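Local coordinates for UDP-galactopyranose mutase (Deinococcus radiodurans, PDB 3HE3), which probably interconverts UDP-galactopyranose and UDP-galactofuranose, the pyranose and furanose forms of the nucleotide sugar, using FAD as its cofactor, at residues Q108-A113 against D206-A211; L120-N125 against A197-R202; N130-L135 against R169-K174. One frame throughout, in Å; residues are numbered along the deposited sequence.

Contact 1 (Q108-A113 against D206-A211). With UDP (uridine-5'-diphosphate), chain S.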
loop_
_atom_site.group_PDB
_atom_site.type_symbol
_atom_site.label_atom_id
_atom_site.label_comp_id
_atom_site.label_asym_id
_atom_site.label_seq_id
_atom_site.Cartn_x
_atom_site.Cartn_y
_atom_site.Cartn_z
ATOM N N GLN E 108 -9.084 -5.249 23.658
ATOM C CA GLN E 108 -8.911 -4.312 24.749
ATOM C C GLN E 108 -7.450 -4.285 25.167
ATOM O O GLN E 108 -6.946 -5.217 25.794
ATOM C CB GLN E 108 -9.838 -4.664 25.913
ATOM C CG GLN E 108 -11.311 -4.521 25.553
ATOM C CD GLN E 108 -12.244 -4.929 26.676
ATOM O OE1 GLN E 108 -11.940 -5.832 27.460
ATOM N NE2 GLN E 108 -13.394 -4.270 26.754
ATOM N N HIS E 109 -6.784 -3.200 24.794
ATOM C CA HIS E 109 -5.360 -3.010 25.033
ATOM C C HIS E 109 -5.007 -3.153 26.510
ATOM O O HIS E 109 -5.784 -2.767 27.379
ATOM C CB HIS E 109 -4.950 -1.626 24.525
ATOM C CG HIS E 109 -3.476 -1.451 24.347
ATOM N ND1 HIS E 109 -2.721 -2.278 23.539
ATOM C CD2 HIS E 109 -2.619 -0.533 24.848
ATOM C CE1 HIS E 109 -1.462 -1.881 23.562
ATOM N NE2 HIS E 109 -1.373 -0.822 24.348
ATOM N N ARG E 110 -3.834 -3.710 26.789
ATOM C CA ARG E 110 -3.350 -3.832 28.163
ATOM C C ARG E 110 -1.856 -3.544 28.250
ATOM O O ARG E 110 -1.057 -4.124 27.515
ATOM C CB ARG E 110 -3.651 -5.217 28.731
ATOM C CG ARG E 110 -5.089 -5.406 29.169
ATOM C CD ARG E 110 -5.288 -6.780 29.766
ATOM N NE ARG E 110 -6.618 -6.945 30.340
ATOM C CZ ARG E 110 -7.715 -7.169 29.627
ATOM N NH1 ARG E 110 -7.644 -7.244 28.305
ATOM N NH2 ARG E 110 -8.886 -7.310 30.236
ATOM N N VAL E 111 -1.485 -2.650 29.159
ATOM C CA VAL E 111 -0.102 -2.215 29.279
ATOM C C VAL E 111 0.508 -2.583 30.631
ATOM O O VAL E 111 -0.104 -2.387 31.679
ATOM C CB VAL E 111 0.016 -0.697 29.054
ATOM C CG1 VAL E 111 1.433 -0.222 29.335
ATOM C CG2 VAL E 111 -0.411 -0.340 27.630
ATOM N N LEU E 112 1.717 -3.136 30.593
ATOM C CA LEU E 112 2.486 -3.414 31.798
ATOM C C LEU E 112 3.624 -2.408 31.925
ATOM O O LEU E 112 4.215 -1.998 30.927
ATOM C CB LEU E 112 3.054 -4.830 31.755
ATOM C CG LEU E 112 2.317 -5.942 32.500
ATOM C CD1 LEU E 112 0.942 -5.494 32.957
ATOM C CD2 LEU E 112 2.208 -7.148 31.586
ATOM N N ALA E 113 3.921 -2.004 33.153
ATOM C CA ALA E 113 5.023 -1.089 33.412
ATOM C C ALA E 113 6.131 -1.814 34.160
ATOM O O ALA E 113 5.886 -2.462 35.183
ATOM C CB ALA E 113 4.545 0.105 34.212
ATOM N N ASP E 206 -9.393 -3.451 37.427
ATOM C CA ASP E 206 -9.419 -3.297 35.982
ATOM C C ASP E 206 -8.005 -3.055 35.461
ATOM O O ASP E 206 -7.289 -2.204 35.980
ATOM C CB ASP E 206 -10.323 -2.126 35.603
ATOM C CG ASP E 206 -10.587 -2.048 34.110
ATOM O OD1 ASP E 206 -10.023 -2.875 33.365
ATOM O OD2 ASP E 206 -11.357 -1.159 33.681
ATOM N N ASN E 207 -7.601 -3.797 34.436
ATOM C CA ASN E 207 -6.246 -3.665 33.907
ATOM C C ASN E 207 -6.177 -3.227 32.446
ATOM O O ASN E 207 -5.099 -3.231 31.851
ATOM C CB ASN E 207 -5.441 -4.960 34.102
ATOM C CG ASN E 207 -6.055 -6.145 33.381
ATOM O OD1 ASN E 207 -7.205 -6.094 32.947
ATOM N ND2 ASN E 207 -5.292 -7.221 33.255
ATOM N N ARG E 208 -7.315 -2.858 31.862
ATOM C CA ARG E 208 -7.303 -2.301 30.511
ATOM C C ARG E 208 -6.793 -0.869 30.562
ATOM O O ARG E 208 -7.049 -0.149 31.521
ATOM C CB ARG E 208 -8.692 -2.327 29.861
ATOM C CG ARG E 208 -9.447 -3.636 29.965
ATOM C CD ARG E 208 -10.739 -3.430 30.728
ATOM N NE ARG E 208 -11.840 -2.996 29.871
ATOM C CZ ARG E 208 -12.918 -2.349 30.308
ATOM N NH1 ARG E 208 -13.038 -2.039 31.591
ATOM N NH2 ARG E 208 -13.873 -1.999 29.457
ATOM N N TYR E 209 -6.069 -0.456 29.530
ATOM C CA TYR E 209 -5.565 0.909 29.464
ATOM C C TYR E 209 -6.713 1.877 29.167
ATOM O O TYR E 209 -6.628 3.068 29.468
ATOM C CB TYR E 209 -4.464 1.016 28.409
ATOM C CG TYR E 209 -3.460 2.124 28.652
ATOM C CD1 TYR E 209 -2.625 2.106 29.765
ATOM C CD2 TYR E 209 -3.326 3.174 27.753
ATOM C CE1 TYR E 209 -1.698 3.117 29.984
ATOM C CE2 TYR E 209 -2.404 4.184 27.960
ATOM C CZ TYR E 209 -1.592 4.152 29.075
ATOM O OH TYR E 209 -0.676 5.162 29.277
ATOM N N PHE E 210 -7.786 1.354 28.578
ATOM C CA PHE E 210 -8.995 2.135 28.321
ATOM C C PHE E 210 -10.229 1.432 28.887
ATOM O O PHE E 210 -10.332 0.205 28.836
ATOM C CB PHE E 210 -9.194 2.353 26.817
ATOM C CG PHE E 210 -7.950 2.770 26.091
ATOM C CD1 PHE E 210 -7.283 1.875 25.267
ATOM C CD2 PHE E 210 -7.437 4.052 26.235
ATOM C CE1 PHE E 210 -6.124 2.249 24.595
ATOM C CE2 PHE E 210 -6.277 4.434 25.563
ATOM C CZ PHE E 210 -5.622 3.529 24.743
ATOM N N ALA E 211 -11.162 2.209 29.429
ATOM C CA ALA E 211 -12.454 1.667 29.842
ATOM C C ALA E 211 -13.554 2.203 28.934
ATOM O O ALA E 211 -14.710 2.311 29.339
ATOM C CB ALA E 211 -12.751 1.994 31.305
HETATM N N1 UDP S . 2.583 8.517 31.814
HETATM C C2 UDP S . 3.501 8.175 32.788
HETATM N N3 UDP S . 3.770 6.849 33.058
HETATM C C4 UDP S . 3.122 5.853 32.354
HETATM C C5 UDP S . 2.196 6.202 31.374
HETATM C C6 UDP S . 1.871 7.540 31.175
HETATM O O2 UDP S . 4.087 9.053 33.421
HETATM O O4 UDP S . 3.365 4.668 32.597
HETATM C "C1'" UDP S . 2.312 9.940 31.543
HETATM C "C2'" UDP S . 3.312 10.443 30.519
HETATM O "O2'" UDP S . 3.711 11.754 30.848
HETATM C "C3'" UDP S . 2.528 10.444 29.224
HETATM C "C4'" UDP S . 1.107 10.689 29.695
HETATM O "O4'" UDP S . 1.024 10.095 30.975
HETATM O "O3'" UDP S . 2.975 11.460 28.362
HETATM C "C5'" UDP S . 0.060 10.108 28.752
HETATM O "O5'" UDP S . 0.391 8.786 28.396
HETATM P PA UDP S . -0.334 8.116 27.127
HETATM O O1A UDP S . -1.804 8.182 27.306
HETATM O O2A UDP S . 0.109 6.716 26.925
HETATM O O3A UDP S . 0.074 9.078 25.902
HETATM P PB UDP S . 0.653 8.526 24.506
HETATM O O1B UDP S . 2.129 8.486 24.562
HETATM O O2B UDP S . 0.204 9.411 23.408
HETATM O O3B UDP S . 0.143 7.159 24.274
HETATM O O HOH W 1 -3.345 -1.596 30.975
HETATM O O HOH W 2 -2.225 -4.269 32.858
#

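Contact 2 (L120-N125 against A197-R202). With UDP (uridine-5'-diphosphate), chain S.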
loop_
_atom_site.group_PDB
_atom_site.type_symbol
_atom_site.label_atom_id
_atom_site.label_comp_id
_atom_site.label_asym_id
_atom_site.label_seq_id
_atom_site.Cartn_x
_atom_site.Cartn_y
_atom_site.Cartn_z
ATOM N N LEU E 120 4.048 -4.452 36.298
ATOM C CA LEU E 120 2.814 -4.145 37.012
ATOM C C LEU E 120 1.801 -3.449 36.112
ATOM O O LEU E 120 2.170 -2.799 35.138
ATOM C CB LEU E 120 3.093 -3.275 38.239
ATOM C CG LEU E 120 3.834 -3.857 39.449
ATOM C CD1 LEU E 120 3.696 -5.371 39.523
ATOM C CD2 LEU E 120 5.292 -3.429 39.462
ATOM N N PRO E 121 0.510 -3.581 36.439
ATOM C CA PRO E 121 -0.515 -2.889 35.654
ATOM C C PRO E 121 -0.381 -1.371 35.742
ATOM O O PRO E 121 -0.096 -0.817 36.811
ATOM C CB PRO E 121 -1.824 -3.339 36.310
ATOM C CG PRO E 121 -1.492 -4.626 36.965
ATOM C CD PRO E 121 -0.079 -4.485 37.438
ATOM N N ILE E 122 -0.563 -0.718 34.600
ATOM C CA ILE E 122 -0.689 0.728 34.522
ATOM C C ILE E 122 -1.856 0.952 33.567
ATOM O O ILE E 122 -1.898 0.352 32.497
ATOM C CB ILE E 122 0.611 1.391 33.998
ATOM C CG1 ILE E 122 0.520 2.918 34.057
ATOM C CG2 ILE E 122 0.947 0.914 32.587
ATOM C CD1 ILE E 122 1.098 3.517 35.325
ATOM N N PRO E 123 -2.835 1.784 33.953
ATOM C CA PRO E 123 -2.942 2.629 35.151
ATOM C C PRO E 123 -2.825 1.855 36.460
ATOM O O PRO E 123 -3.181 0.681 36.530
ATOM C CB PRO E 123 -4.352 3.214 35.034
ATOM C CG PRO E 123 -4.688 3.124 33.590
ATOM C CD PRO E 123 -4.053 1.855 33.131
ATOM N N ILE E 124 -2.322 2.527 37.487
ATOM C CA ILE E 124 -2.219 1.951 38.816
ATOM C C ILE E 124 -3.588 1.483 39.291
ATOM O O ILE E 124 -4.570 2.208 39.172
ATOM C CB ILE E 124 -1.655 2.987 39.814
ATOM C CG1 ILE E 124 -0.254 3.438 39.383
ATOM C CG2 ILE E 124 -1.633 2.420 41.231
ATOM C CD1 ILE E 124 0.271 4.628 40.155
ATOM N N ASN E 125 -3.651 0.264 39.817
ATOM C CA ASN E 125 -4.888 -0.253 40.399
ATOM C C ASN E 125 -4.622 -1.064 41.665
ATOM O O ASN E 125 -3.496 -1.093 42.160
ATOM C CB ASN E 125 -5.684 -1.074 39.376
ATOM C CG ASN E 125 -4.976 -2.355 38.968
ATOM O OD1 ASN E 125 -4.509 -3.116 39.812
ATOM N ND2 ASN E 125 -4.910 -2.605 37.667
ATOM N N ALA E 197 -3.153 13.428 33.523
ATOM C CA ALA E 197 -4.537 13.133 33.867
ATOM C C ALA E 197 -5.122 12.136 32.871
ATOM O O ALA E 197 -6.186 11.564 33.105
ATOM C CB ALA E 197 -5.360 14.402 33.902
ATOM N N ARG E 198 -4.423 11.935 31.757
ATOM C CA ARG E 198 -4.838 10.946 30.769
ATOM C C ARG E 198 -4.825 9.538 31.351
ATOM O O ARG E 198 -5.676 8.717 31.018
ATOM C CB ARG E 198 -3.942 11.002 29.533
ATOM C CG ARG E 198 -4.265 12.140 28.588
ATOM C CD ARG E 198 -3.116 12.376 27.630
ATOM N NE ARG E 198 -2.894 11.234 26.750
ATOM C CZ ARG E 198 -3.517 11.060 25.589
ATOM N NH1 ARG E 198 -4.407 11.951 25.175
ATOM N NH2 ARG E 198 -3.253 9.994 24.847
ATOM N N VAL E 199 -3.854 9.262 32.217
ATOM C CA VAL E 199 -3.729 7.948 32.841
ATOM C C VAL E 199 -4.215 7.979 34.286
ATOM O O VAL E 199 -3.415 8.051 35.216
ATOM C CB VAL E 199 -2.273 7.450 32.819
ATOM C CG1 VAL E 199 -2.180 6.050 33.422
ATOM C CG2 VAL E 199 -1.726 7.473 31.399
ATOM N N PRO E 200 -5.535 7.901 34.477
ATOM C CA PRO E 200 -6.176 8.007 35.789
ATOM C C PRO E 200 -5.883 6.794 36.671
ATOM O O PRO E 200 -5.757 5.686 36.160
ATOM C CB PRO E 200 -7.655 8.029 35.415
ATOM C CG PRO E 200 -7.693 7.062 34.264
ATOM C CD PRO E 200 -6.514 7.528 33.441
ATOM N N THR E 201 -5.774 7.004 37.979
ATOM C CA THR E 201 -5.558 5.899 38.905
ATOM C C THR E 201 -6.875 5.175 39.167
ATOM O O THR E 201 -7.946 5.775 39.065
ATOM C CB THR E 201 -4.960 6.386 40.243
ATOM O OG1 THR E 201 -3.704 7.032 40.005
ATOM C CG2 THR E 201 -4.741 5.216 41.193
ATOM N N ARG E 202 -6.794 3.886 39.489
ATOM C CA ARG E 202 -7.979 3.100 39.823
ATOM C C ARG E 202 -7.844 2.478 41.205
ATOM O O ARG E 202 -6.746 2.391 41.755
ATOM C CB ARG E 202 -8.203 1.995 38.789
ATOM C CG ARG E 202 -8.573 2.500 37.408
ATOM C CD ARG E 202 -8.480 1.395 36.376
ATOM N NE ARG E 202 -8.635 1.915 35.021
ATOM C CZ ARG E 202 -8.233 1.281 33.926
ATOM N NH1 ARG E 202 -7.642 0.095 34.023
ATOM N NH2 ARG E 202 -8.416 1.834 32.733
HETATM N N1 UDP S . 2.583 8.517 31.814
HETATM C C2 UDP S . 3.501 8.175 32.788
HETATM N N3 UDP S . 3.770 6.849 33.058
HETATM C C4 UDP S . 3.122 5.853 32.354
HETATM C C5 UDP S . 2.196 6.202 31.374
HETATM C C6 UDP S . 1.871 7.540 31.175
HETATM O O2 UDP S . 4.087 9.053 33.421
HETATM O O4 UDP S . 3.365 4.668 32.597
HETATM C "C1'" UDP S . 2.312 9.940 31.543
HETATM C "C2'" UDP S . 3.312 10.443 30.519
HETATM O "O2'" UDP S . 3.711 11.754 30.848
HETATM C "C3'" UDP S . 2.528 10.444 29.224
HETATM C "C4'" UDP S . 1.107 10.689 29.695
HETATM O "O4'" UDP S . 1.024 10.095 30.975
HETATM O "O3'" UDP S . 2.975 11.460 28.362
HETATM C "C5'" UDP S . 0.060 10.108 28.752
HETATM O "O5'" UDP S . 0.391 8.786 28.396
HETATM P PA UDP S . -0.334 8.116 27.127
HETATM O O1A UDP S . -1.804 8.182 27.306
HETATM O O2A UDP S . 0.109 6.716 26.925
HETATM O O3A UDP S . 0.074 9.078 25.902
HETATM P PB UDP S . 0.653 8.526 24.506
HETATM O O1B UDP S . 2.129 8.486 24.562
HETATM O O2B UDP S . 0.204 9.411 23.408
HETATM O O3B UDP S . 0.143 7.159 24.274
HETATM O O HOH W 3 -2.311 5.406 37.361
#

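Contact 3 (N130-L135 against R169-K174)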
loop_
_atom_site.group_PDB
_atom_site.type_symbol
_atom_site.label_atom_id
_atom_site.label_comp_id
_atom_site.label_asym_id
_atom_site.label_seq_id
_atom_site.Cartn_x
_atom_site.Cartn_y
_atom_site.Cartn_z
ATOM N N ASN E 130 -0.794 -3.809 45.739
ATOM C CA ASN E 130 -0.551 -5.026 46.509
ATOM C C ASN E 130 0.695 -5.771 46.051
ATOM O O ASN E 130 1.440 -6.317 46.867
ATOM C CB ASN E 130 -1.764 -5.955 46.455
ATOM C CG ASN E 130 -2.900 -5.485 47.343
ATOM O OD1 ASN E 130 -2.686 -4.776 48.326
ATOM N ND2 ASN E 130 -4.120 -5.891 47.005
ATOM N N ARG E 131 0.909 -5.801 44.739
ATOM C CA ARG E 131 2.052 -6.496 44.160
ATOM C C ARG E 131 3.347 -5.727 44.402
ATOM O O ARG E 131 4.393 -6.324 44.664
ATOM C CB ARG E 131 1.844 -6.735 42.659
ATOM C CG ARG E 131 0.783 -7.790 42.334
ATOM C CD ARG E 131 0.801 -8.170 40.865
ATOM N NE ARG E 131 2.158 -8.452 40.401
ATOM C CZ ARG E 131 2.510 -8.577 39.123
ATOM N NH1 ARG E 131 1.606 -8.449 38.160
ATOM N NH2 ARG E 131 3.777 -8.828 38.812
ATOM N N LEU E 132 3.268 -4.402 44.327
ATOM C CA LEU E 132 4.437 -3.544 44.522
ATOM C C LEU E 132 4.984 -3.597 45.953
ATOM O O LEU E 132 6.195 -3.687 46.163
ATOM C CB LEU E 132 4.106 -2.095 44.148
ATOM C CG LEU E 132 5.299 -1.144 44.041
ATOM C CD1 LEU E 132 6.242 -1.610 42.946
ATOM C CD2 LEU E 132 4.845 0.283 43.783
ATOM N N TYR E 133 4.085 -3.545 46.933
ATOM C CA TYR E 133 4.481 -3.453 48.335
ATOM C C TYR E 133 4.306 -4.755 49.089
ATOM O O TYR E 133 4.697 -4.854 50.247
ATOM C CB TYR E 133 3.687 -2.355 49.044
ATOM C CG TYR E 133 3.938 -0.972 48.499
ATOM C CD1 TYR E 133 5.222 -0.443 48.466
ATOM C CD2 TYR E 133 2.895 -0.188 48.029
ATOM C CE1 TYR E 133 5.461 0.817 47.974
ATOM C CE2 TYR E 133 3.126 1.077 47.532
ATOM C CZ TYR E 133 4.411 1.575 47.510
ATOM O OH TYR E 133 4.654 2.837 47.017
ATOM N N GLY E 134 3.711 -5.751 48.442
ATOM C CA GLY E 134 3.451 -7.019 49.099
ATOM C C GLY E 134 2.323 -6.912 50.107
ATOM O O GLY E 134 2.380 -7.506 51.185
ATOM N N LEU E 135 1.295 -6.147 49.748
ATOM C CA LEU E 135 0.133 -5.948 50.606
ATOM C C LEU E 135 -1.017 -6.852 50.192
ATOM O O LEU E 135 -0.935 -7.579 49.202
ATOM C CB LEU E 135 -0.349 -4.499 50.537
ATOM C CG LEU E 135 0.657 -3.368 50.721
ATOM C CD1 LEU E 135 0.032 -2.064 50.272
ATOM C CD2 LEU E 135 1.095 -3.280 52.167
ATOM N N ARG E 169 3.476 10.825 46.799
ATOM C CA ARG E 169 4.781 11.098 46.204
ATOM C C ARG E 169 5.505 9.847 45.693
ATOM O O ARG E 169 6.058 9.853 44.591
ATOM C CB ARG E 169 5.663 11.846 47.208
ATOM C CG ARG E 169 7.068 12.170 46.717
ATOM C CD ARG E 169 7.062 13.252 45.647
ATOM N NE ARG E 169 6.297 14.421 46.061
ATOM C CZ ARG E 169 6.019 15.446 45.265
ATOM N NH1 ARG E 169 6.447 15.446 44.011
ATOM N NH2 ARG E 169 5.311 16.467 45.723
ATOM N N ASP E 170 5.506 8.780 46.489
ATOM C CA ASP E 170 6.273 7.588 46.133
ATOM C C ASP E 170 5.794 6.909 44.850
ATOM O O ASP E 170 6.606 6.529 44.008
ATOM C CB ASP E 170 6.297 6.570 47.269
ATOM C CG ASP E 170 7.248 5.421 46.991
ATOM O OD1 ASP E 170 6.995 4.293 47.467
ATOM O OD2 ASP E 170 8.251 5.648 46.283
ATOM N N LEU E 171 4.482 6.748 44.703
ATOM C CA LEU E 171 3.942 6.128 43.496
ATOM C C LEU E 171 4.109 7.045 42.288
ATOM O O LEU E 171 4.162 6.582 41.152
ATOM C CB LEU E 171 2.480 5.715 43.689
ATOM C CG LEU E 171 2.317 4.473 44.571
ATOM C CD1 LEU E 171 0.868 4.268 44.988
ATOM C CD2 LEU E 171 2.857 3.244 43.859
ATOM N N TYR E 172 4.205 8.345 42.545
ATOM C CA TYR E 172 4.453 9.333 41.501
ATOM C C TYR E 172 5.864 9.168 40.946
ATOM O O TYR E 172 6.073 9.159 39.732
ATOM C CB TYR E 172 4.257 10.743 42.066
ATOM C CG TYR E 172 4.858 11.868 41.245
ATOM C CD1 TYR E 172 4.312 12.236 40.023
ATOM C CD2 TYR E 172 5.959 12.579 41.710
ATOM C CE1 TYR E 172 4.854 13.271 39.278
ATOM C CE2 TYR E 172 6.507 13.614 40.975
ATOM C CZ TYR E 172 5.952 13.956 39.759
ATOM O OH TYR E 172 6.500 14.988 39.025
ATOM N N ASN E 173 6.831 9.023 41.845
ATOM C CA ASN E 173 8.218 8.844 41.444
ATOM C C ASN E 173 8.434 7.559 40.646
ATOM O O ASN E 173 9.216 7.526 39.692
ATOM C CB ASN E 173 9.129 8.866 42.673
ATOM C CG ASN E 173 9.157 10.225 43.352
ATOM O OD1 ASN E 173 9.003 11.261 42.701
ATOM N ND2 ASN E 173 9.358 10.227 44.666
ATOM N N LYS E 174 7.728 6.504 41.028
ATOM C CA LYS E 174 7.926 5.203 40.408
ATOM C C LYS E 174 7.294 5.083 39.025
ATOM O O LYS E 174 7.860 4.448 38.140
ATOM C CB LYS E 174 7.418 4.088 41.325
ATOM C CG LYS E 174 8.200 3.977 42.626
ATOM C CD LYS E 174 8.030 2.611 43.265
ATOM C CE LYS E 174 9.157 2.317 44.246
ATOM N NZ LYS E 174 8.993 3.055 45.526
#

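Contact 1 (Q108-A113 against D206-A211)
Asn207 OD1 accepts two N-H groups of Arg110: a sound bond from Arg110 NE to Asn207 OD1 at 2.8 Å and a weak one from Arg110 NH2 to the same oxygen at 3.4 Å. The donor NE stands 51° out of the amide's carbonyl plane, and the guanidinium and amide planes are turned 70° apart, so the arginine edge comes down on the oxygen from above. Over one face of that guanidinium lies Arg208 CG, 3.7 Å above the plane and off-centre, near the edge of the group. The bend in Arg208 beyond CG carries its own guanidinium away to a salt bridge between NH1 and Asp206 OD2, while Gln108 NE2 lies at the edge of the Arg208 guanidinium, in packing contact.

One backbone hydrogen bond crosses directly, Tyr209 N to His109 O at 3.2 Å, and the CA-H of Arg208 leans on the same oxygen. A water bonded to Val111 N lies within bonding distance of Asn207 O, at 2.6 Å, and a second water lies within bonding distance of both Val111 O and Asn207 O.

In the fold, the chain leading into strand 111-115 of the mixed sheet meets the loop that precedes strand 214-218, at the edge of the UDP pocket. Val111 packs CG2 over the face of the Tyr209 ring, 4.2 Å from the ring centroid, a CH-pi contact. With CG anti to the backbone N (chi1 -154°), the Tyr209 ring crosses Val111 on its way to the ligand, where Tyr209 OH donates to UDP O2A at 2.9 Å. His109 CB touches Phe210 CE1 at 4.0 Å. The His109 imidazole is tied through ND1 to Tyr107 OH, and the Phe210 ring stacks on His88.

Contact 2 (L120-N125 against A197-R202)
Pro123 lies on one face of the Arg202 guanidinium, its CG 4.0 Å above the plane and over the centre of the group, while Arg202 NH1 bonds to Arg208 O. The Arg198 guanidinium instead presents an edge to UDP: Arg198 NE bonds to the phosphate oxygen O1A at 3.3 Å, and NH2 reaches the same oxygen weakly. Both arginines belong to a loop that lines the UDP site past the end of strand 118-122; there the peptide before Pro123 is cis, and the chain goes on to Asn125, the N-cap of helix 126-133.

Val199 sits between Pro123 and UDP, one methyl to each. Its CG1, anti to the backbone N (chi1 -178°), meets Pro123 CG at 3.9 Å, while its other methyl, CG2, comes to 3.6 Å from UDP C6. Ile122 adds CG1 beside UDP O4, at 3.6 Å, and crosses Val199 at about a right angle.

An alanine in place of Arg198 would remove the guanidinium, is likely to leave UDP O1A short of a positive partner, and would probably deprive the Tyr370 ring of its cation-pi mate.

Farther along, Thr201 CG2 rests on Ile124 CB, and a water bonded to Ile124 N has a weak link to Thr201 OG1. Arg202 N closes on Ile124 O at 2.8 Å, with an N-H...O angle of 160°, approaching almost end-on to the carbonyl.

Contact 3 (N130-L135 against R169-K174)
Tyr133 sends its side chain across to Asp170 and Leu171. From CB, CG lies anti to the carbonyl carbon (chi1 -63°), which swings the ring off the end of helix 126-133 toward the neighbouring helix. One face of the ring is partly covered by Leu132 CD2, 4.0 Å above its plane and off-centre, near the edge of the ring. Farther out the two sides differ: Tyr133 CE1 passes Asp170 OD1 at 3.8 Å, whereas Tyr133 CE2 looks obliquely onto the Leu171 methyl CD2 at 4.3 Å. At the tip, Tyr133 OH donates to Asp170 OD1 over 2.8 Å. The oxygen sits at the ring's edge, near its plane, yet the hydroxyl comes in from above the carboxylate, 44° out of that plane.

The carboxylate is held from a second quarter as well. Lys174, one turn on in the same helix, curls at its last torsion to put NZ 2.8 Å from Asp170 OD2 on the syn side, a salt bridge to which OD1 adds only a weak bond. Two partners therefore restrain the rotation of the acid, and the lysine would probably help keep it ionised.

Next to the polar pair, Leu132 CD2 meets Leu171 CD2 at 3.6 Å, the two leucines passing side by side and running in opposite senses. The same Leu132 methyl also touches Lys174 CD, at 4.0 Å. This is surface helix-to-helix packing, the last turn of helix 126-133 set against the first turns of helix 169-184, which farther on carries the UDP-binding residues Phe175, Phe176, Tyr179 and Thr180.

How the contacts relate
The three contacts pair segments in concentric order along the chain: 130-135 with 169-174 innermost, then 120-125 with 197-202, then 108-113 with 206-211. Contacts 1 and 2 lie about 9 Å apart between centres and share the mixed sheet, where strands 111-115 and 118-122 are antiparallel neighbours; both touch UDP. They also meet directly, Ala113 N pairing with Leu120 O between the two strands. Contact 3 lies about 12 Å from contact 2 and about 18 Å from contact 1, centre to centre, and joins contact 2 through Leu120, which packs on Arg131 and Leu132. The contacts thus step from the surface helices, past edge strand 118-122, to the wall of the UDP pocket.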